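Local coordinates for replication protein (Sphinx1.76-related DNA, PDB 6H24) that probably initiates plasmid replication as a Rep-family initiator, of which this chain is the N-terminal winged-helix WH1 domain, at residues I4-A9 against A114-P119. Numbering follows the deposited sequence.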
ATOM      1  N   ILE A   4      20.750  -0.381  -5.002  1.00 33.72           N
ATOM      2  CA  ILE A   4      21.185  -1.760  -5.201  1.00 35.62           C
ATOM      3  C   ILE A   4      20.591  -2.667  -4.129  1.00 33.58           C
ATOM      4  O   ILE A   4      20.159  -3.789  -4.421  1.00 32.63           O
ATOM      5  CB  ILE A   4      22.724  -1.836  -5.209  1.00 38.88           C
ATOM      6  N   VAL A   5      20.522  -2.190  -2.885  1.00 33.49           N
ATOM      7  CA  VAL A   5      19.989  -3.017  -1.808  1.00 33.52           C
ATOM      8  C   VAL A   5      18.507  -3.294  -2.034  1.00 30.92           C
ATOM      9  O   VAL A   5      18.042  -4.430  -1.868  1.00 29.96           O
ATOM     10  CB  VAL A   5      20.239  -2.351  -0.443  1.00 35.78           C
ATOM     11  CG1 VAL A   5      19.588  -3.151   0.668  1.00 35.32           C
ATOM     12  CG2 VAL A   5      21.732  -2.246  -0.174  1.00 39.19           C
ATOM     13  N   LYS A   6      17.732  -2.259  -2.373  1.00 29.53           N
ATOM     14  CA  LYS A   6      16.299  -2.462  -2.584  1.00 27.23           C
ATOM     15  C   LYS A   6      16.060  -3.357  -3.796  1.00 26.73           C
ATOM     16  O   LYS A   6      15.215  -4.257  -3.753  1.00 25.73           O
ATOM     17  CB  LYS A   6      15.573  -1.121  -2.709  1.00 27.76           C
ATOM     18  CG  LYS A   6      14.047  -1.272  -2.805  1.00 27.01           C
ATOM     19  CD  LYS A   6      13.283   0.061  -2.859  1.00 28.47           C
ATOM     20  CE  LYS A   6      13.647   0.963  -4.012  1.00 29.98           C
ATOM     21  NZ  LYS A   6      12.705   2.118  -4.029  1.00 32.04           N
ATOM     22  N   ASP A   7      16.787  -3.109  -4.892  1.00 27.84           N
ATOM     23  CA  ASP A   7      16.687  -3.945  -6.085  1.00 28.34           C
ATOM     24  C   ASP A   7      16.924  -5.406  -5.721  1.00 28.22           C
ATOM     25  O   ASP A   7      16.129  -6.288  -6.070  1.00 27.67           O
ATOM     26  CB  ASP A   7      17.714  -3.440  -7.110  1.00 30.53           C
ATOM     27  CG  ASP A   7      17.630  -4.128  -8.476  1.00 32.88           C
ATOM     28  OD1 ASP A   7      17.378  -5.346  -8.549  1.00 34.55           O
ATOM     29  OD2 ASP A   7      17.871  -3.434  -9.496  1.00 35.71           O
ATOM     30  N   ASN A   8      17.986  -5.668  -4.954  1.00 29.07           N
ATOM     31  CA  ASN A   8      18.297  -7.030  -4.537  1.00 29.97           C
ATOM     32  C   ASN A   8      17.161  -7.632  -3.725  1.00 28.44           C
ATOM     33  O   ASN A   8      16.772  -8.786  -3.936  1.00 28.75           O
ATOM     34  CB  ASN A   8      19.579  -7.043  -3.707  1.00 33.61           C
ATOM     35  CG  ASN A   8      20.818  -6.841  -4.542  1.00 40.21           C
ATOM     36  OD1 ASN A   8      20.787  -6.963  -5.768  1.00 44.02           O
ATOM     37  ND2 ASN A   8      21.929  -6.546  -3.880  1.00 42.53           N
ATOM     38  N   ALA A   9      16.643  -6.874  -2.756  1.00 27.33           N
ATOM     39  CA  ALA A   9      15.575  -7.395  -1.907  1.00 26.46           C
ATOM     40  C   ALA A   9      14.330  -7.701  -2.727  1.00 24.89           C
ATOM     41  O   ALA A   9      13.678  -8.733  -2.521  1.00 24.57           O
ATOM     42  CB  ALA A   9      15.257  -6.403  -0.789  1.00 26.40           C
ATOM     43  N   ALA A 114       2.925  -0.044  -5.014  1.00 17.68           N
ATOM     44  CA  ALA A 114       3.439   0.681  -3.869  1.00 17.32           C
ATOM     45  C   ALA A 114       4.610   1.566  -4.286  1.00 17.04           C
ATOM     46  O   ALA A 114       5.329   1.254  -5.241  1.00 18.43           O
ATOM     47  CB  ALA A 114       3.885  -0.291  -2.786  1.00 17.80           C
ATOM     48  N   PRO A 115       4.840   2.672  -3.575  1.00 20.26           N
ATOM     49  CA  PRO A 115       5.868   3.619  -4.056  1.00 19.84           C
ATOM     50  C   PRO A 115       7.278   3.058  -4.084  1.00 19.94           C
ATOM     51  O   PRO A 115       8.077   3.482  -4.925  1.00 21.00           O
ATOM     52  CB  PRO A 115       5.747   4.808  -3.090  1.00 20.57           C
ATOM     53  CG  PRO A 115       4.971   4.301  -1.902  1.00 20.59           C
ATOM     54  CD  PRO A 115       4.099   3.179  -2.405  1.00 20.80           C
ATOM     55  N   ALA A 116       7.619   2.102  -3.224  1.00 19.81           N
ATOM     56  CA  ALA A 116       8.965   1.539  -3.270  1.00 22.14           C
ATOM     57  C   ALA A 116       9.202   0.731  -4.540  1.00 20.95           C
ATOM     58  O   ALA A 116      10.354   0.610  -4.993  1.00 21.58           O
ATOM     59  CB  ALA A 116       9.199   0.648  -2.051  1.00 23.77           C
ATOM     60  N   VAL A 117       8.142   0.171  -5.113  1.00 20.07           N
ATOM     61  CA  VAL A 117       8.257  -0.689  -6.284  1.00 21.73           C
ATOM     62  C   VAL A 117       8.278   0.117  -7.579  1.00 20.89           C
ATOM     63  O   VAL A 117       8.942  -0.282  -8.545  1.00 21.75           O
ATOM     64  CB  VAL A 117       7.097  -1.701  -6.262  1.00 21.85           C
ATOM     65  CG1 VAL A 117       7.070  -2.520  -7.535  1.00 23.12           C
ATOM     66  CG2 VAL A 117       7.224  -2.608  -5.034  1.00 23.13           C
ATOM     67  N   VAL A 118       7.582   1.255  -7.600  1.00 20.94           N
ATOM     68  CA  VAL A 118       7.451   2.039  -8.829  1.00 21.98           C
ATOM     69  C   VAL A 118       8.789   2.247  -9.544  1.00 23.63           C
ATOM     70  O   VAL A 118       8.845   2.056 -10.768  1.00 23.75           O
ATOM     71  CB  VAL A 118       6.730   3.357  -8.533  1.00 22.08           C
ATOM     72  CG1 VAL A 118       6.822   4.291  -9.717  1.00 22.69           C
ATOM     73  CG2 VAL A 118       5.265   3.123  -8.164  1.00 20.78           C
ATOM     74  N   PRO A 119       9.875   2.653  -8.875  1.00 24.79           N
ATOM     75  CA  PRO A 119      11.128   2.916  -9.610  1.00 25.16           C
ATOM     76  C   PRO A 119      11.798   1.666 -10.142  1.00 26.07           C
ATOM     77  O   PRO A 119      12.701   1.779 -10.980  1.00 27.24           O
ATOM     78  CB  PRO A 119      12.026   3.606  -8.574  1.00 26.83           C
ATOM     79  CG  PRO A 119      11.407   3.332  -7.249  1.00 27.91           C
ATOM     80  CD  PRO A 119       9.959   3.035  -7.452  1.00 26.30           C
TER
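Lys6 reaches from its helix to the backbone of Ala116, and its ammonium is the donor of the one hydrogen bond that joins residues 4-9 to residues 114-119. Lys6 NZ lies 3.0 Å from Ala116 O and meets it at a C=O...N angle of 125°, in the carbonyl plane, which is the geometry of a bond to a lone pair. The reach comes from the torsions: CG stands anti to the backbone N (chi1 -175°), chi2 continues the extension, and a single bend at chi3 (59°) turns the end of the chain onto the oxygen. On the way Lys6 CD passes 4.2 Å from Ala116 CB, and Lys6 CE lies 3.5 Å from Ala116 O. The Pro119 ring lies crosswise to this chain at about a right angle, Pro119 CG 3.7 Å from Lys6 NZ, a van der Waals contact at the solvent-exposed side. Lys6 is the only residue of 4-9 that touches 114-119, so its side chain spans the 8.4 Å between Lys6 CA and Ala116 CA, and only 106 Å² is buried. A leucine in place of Lys6 would probably leave Ala116 O without this donor and the 114-119 turn without its polar tie to the helix. Ala114 O accepts from both Val117 N and Val118 N, so the turn is also bonded within itself. Within the WH1 domain, of the helix-turn-helix clan, this packing ties helix 2-14 to the connection between strand 108-113 and helix 121-128; Tyr81 of strand 78-85 packs against Lys6 and Ala116, and Gln99 of the second subunit against Ala116.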